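Local coordinates for AAA family ATPase (Sulfolobus acidocaldarius, PDB 2W2U), which is an archaeal AAA-family ATPase of the ESCRT-based cell division machinery, represented here by its MIT domain, which holds a bound peptide, at residues T40-A45 with N70-R75. Numbering follows the deposited sequence.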
loop_
_atom_site.group_PDB
_atom_site.type_symbol
_atom_site.label_atom_id
_atom_site.label_comp_id
_atom_site.label_asym_id
_atom_site.label_seq_id
_atom_site.Cartn_x
_atom_site.Cartn_y
_atom_site.Cartn_z
ATOM N N THR A 40 4.666 -4.253 -8.916
ATOM C CA THR A 40 5.322 -5.157 -7.959
ATOM C C THR A 40 5.257 -4.584 -6.546
ATOM O O THR A 40 4.903 -5.275 -5.598
ATOM C CB THR A 40 6.808 -5.438 -8.328
ATOM O OG1 THR A 40 6.907 -5.821 -9.699
ATOM C CG2 THR A 40 7.373 -6.567 -7.491
ATOM N N ASN A 41 5.602 -3.311 -6.424
ATOM C CA ASN A 41 5.638 -2.636 -5.140
ATOM C C ASN A 41 4.251 -2.368 -4.529
ATOM O O ASN A 41 4.078 -2.492 -3.319
ATOM C CB ASN A 41 6.494 -1.373 -5.249
ATOM C CG ASN A 41 7.983 -1.685 -5.211
ATOM O OD1 ASN A 41 8.514 -2.054 -4.165
ATOM N ND2 ASN A 41 8.661 -1.550 -6.355
ATOM N N TYR A 42 3.274 -2.026 -5.374
ATOM C CA TYR A 42 1.874 -1.895 -4.948
ATOM C C TYR A 42 1.363 -3.228 -4.377
ATOM O O TYR A 42 0.721 -3.254 -3.319
ATOM C CB TYR A 42 0.971 -1.465 -6.116
ATOM C CG TYR A 42 0.984 0.012 -6.486
ATOM C CD1 TYR A 42 0.751 1.008 -5.528
ATOM C CD2 TYR A 42 1.176 0.407 -7.810
ATOM C CE1 TYR A 42 0.750 2.363 -5.882
ATOM C CE2 TYR A 42 1.179 1.754 -8.176
ATOM C CZ TYR A 42 0.960 2.722 -7.208
ATOM O OH TYR A 42 0.962 4.041 -7.576
ATOM N N LYS A 43 1.654 -4.328 -5.076
ATOM C CA LYS A 43 1.219 -5.660 -4.642
ATOM C C LYS A 43 1.822 -6.023 -3.290
ATOM O O LYS A 43 1.168 -6.654 -2.459
ATOM C CB LYS A 43 1.593 -6.735 -5.665
ATOM C CG LYS A 43 0.772 -6.729 -6.936
ATOM C CD LYS A 43 1.036 -8.000 -7.735
ATOM C CE LYS A 43 0.469 -7.912 -9.139
ATOM N NZ LYS A 43 -0.997 -8.094 -9.191
ATOM N N LYS A 44 3.078 -5.622 -3.092
ATOM C CA LYS A 44 3.800 -5.907 -1.855
ATOM C C LYS A 44 3.275 -5.064 -0.698
ATOM O O LYS A 44 3.251 -5.520 0.444
ATOM C CB LYS A 44 5.314 -5.735 -2.042
ATOM C CG LYS A 44 5.949 -6.879 -2.833
ATOM C CD LYS A 44 7.437 -6.654 -3.080
ATOM C CE LYS A 44 8.053 -7.766 -3.944
ATOM N NZ LYS A 44 7.931 -9.134 -3.332
ATOM N N ALA A 45 2.857 -3.840 -1.005
ATOM C CA ALA A 45 2.173 -2.987 -0.033
ATOM C C ALA A 45 0.804 -3.574 0.333
ATOM O O ALA A 45 0.435 -3.614 1.509
ATOM C CB ALA A 45 2.033 -1.574 -0.574
ATOM N N ASN A 70 -7.563 -0.895 -1.602
ATOM C CA ASN A 70 -8.431 -0.680 -2.753
ATOM C C ASN A 70 -7.888 0.332 -3.755
ATOM O O ASN A 70 -7.975 0.115 -4.963
ATOM C CB ASN A 70 -9.841 -0.307 -2.298
ATOM C CG ASN A 70 -10.554 -1.457 -1.633
ATOM O OD1 ASN A 70 -10.402 -2.614 -2.034
ATOM N ND2 ASN A 70 -11.344 -1.152 -0.613
ATOM N N GLU A 71 -7.314 1.420 -3.249
ATOM C CA GLU A 71 -6.667 2.413 -4.099
ATOM C C GLU A 71 -5.521 1.791 -4.888
ATOM O O GLU A 71 -5.396 2.017 -6.091
ATOM C CB GLU A 71 -6.166 3.600 -3.274
ATOM C CG GLU A 71 -7.277 4.507 -2.764
ATOM C CD GLU A 71 -6.769 5.794 -2.140
ATOM O OE1 GLU A 71 -7.533 6.408 -1.367
ATOM O OE2 GLU A 71 -5.620 6.202 -2.416
ATOM N N TYR A 72 -4.696 1.002 -4.205
ATOM C CA TYR A 72 -3.549 0.354 -4.841
ATOM C C TYR A 72 -3.990 -0.729 -5.818
ATOM O O TYR A 72 -3.414 -0.843 -6.903
ATOM C CB TYR A 72 -2.566 -0.195 -3.800
ATOM C CG TYR A 72 -1.955 0.863 -2.895
ATOM C CD1 TYR A 72 -1.833 2.189 -3.314
ATOM C CD2 TYR A 72 -1.475 0.531 -1.628
ATOM C CE1 TYR A 72 -1.273 3.156 -2.487
ATOM C CE2 TYR A 72 -0.913 1.487 -0.797
ATOM C CZ TYR A 72 -0.812 2.797 -1.235
ATOM O OH TYR A 72 -0.257 3.753 -0.413
ATOM N N LYS A 73 -5.015 -1.501 -5.443
ATOM C CA LYS A 73 -5.602 -2.496 -6.345
ATOM C C LYS A 73 -6.112 -1.840 -7.626
ATOM O O LYS A 73 -5.926 -2.376 -8.717
ATOM C CB LYS A 73 -6.755 -3.256 -5.681
ATOM C CG LYS A 73 -6.353 -4.350 -4.717
ATOM C CD LYS A 73 -7.568 -5.190 -4.350
ATOM C CE LYS A 73 -7.223 -6.294 -3.367
ATOM N NZ LYS A 73 -6.236 -7.259 -3.918
ATOM N N ARG A 74 -6.758 -0.684 -7.482
ATOM C CA ARG A 74 -7.289 0.055 -8.627
ATOM C C ARG A 74 -6.188 0.640 -9.509
ATOM O O ARG A 74 -6.339 0.691 -10.727
ATOM C CB ARG A 74 -8.245 1.157 -8.174
ATOM C CG ARG A 74 -9.701 0.754 -8.151
ATOM C CD ARG A 74 -10.539 1.876 -7.559
ATOM N NE ARG A 74 -10.770 1.666 -6.132
ATOM C CZ ARG A 74 -10.758 2.624 -5.210
ATOM N NH1 ARG A 74 -10.503 3.883 -5.541
ATOM N NH2 ARG A 74 -10.987 2.313 -3.946
ATOM N N ARG A 75 -5.088 1.079 -8.900
ATOM C CA ARG A 75 -3.943 1.553 -9.679
ATOM C C ARG A 75 -3.240 0.415 -10.437
ATOM O O ARG A 75 -2.791 0.606 -11.575
ATOM C CB ARG A 75 -2.957 2.357 -8.824
ATOM C CG ARG A 75 -1.873 3.079 -9.638
ATOM C CD ARG A 75 -2.454 4.139 -10.594
ATOM N NE ARG A 75 -1.395 4.744 -11.401
ATOM C CZ ARG A 75 -1.578 5.612 -12.394
ATOM N NH1 ARG A 75 -2.796 6.019 -12.740
ATOM N NH2 ARG A 75 -0.526 6.074 -13.049
#
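The ring of Y42 takes the aliphatic start of R75 over one face: R75 CB sits 4.1 Å above the ring plane, displaced toward the rim, and R75 CG comes within 3.6 Å of Y42 CE2. With CG anti to the backbone N and the chain bent at chi2, R75 runs past the phenol end of Y42, and its guanidinium plane stands 77° from the ring. Contact here is therefore made by methylenes rather than by a stacked guanidinium. Y42 also meets Y72, in an oblique aromatic pair with centroids 5.3 Å apart and planes at 36°; the nearest carbons, Y42 CD1 and Y72 CD1, are 3.6 Å apart. A45 adds its methyl group, with CB 4.2 Å from Y72 CD2. No hydrogen bond crosses between 40-45 and 70-75, so the match is apolar, while the polar ends are engaged with helix 11-31 and the bound peptide. D30 OD2 hydrogen-bonds Y42 OH and forms a salt bridge with R75 NE, so that one carboxylate oxygen bridges the two side chains. Y72 OH is hydrogen-bonded to the backbone of the peptide, whose apolar side chains pack on Y42 and on Y72. Replacing Y42 with an alanine would probably open a gap beside Y72 and R75 CG and leave D30 without its phenol partner. The segments run nearly antiparallel (154°) with axes 9.4 Å apart, joining helix 35-55 to helix 62-81 in the three-helix bundle of the MIT domain. Helix 11-31 packs against both, with A26 on Y42 and A23 on Y72.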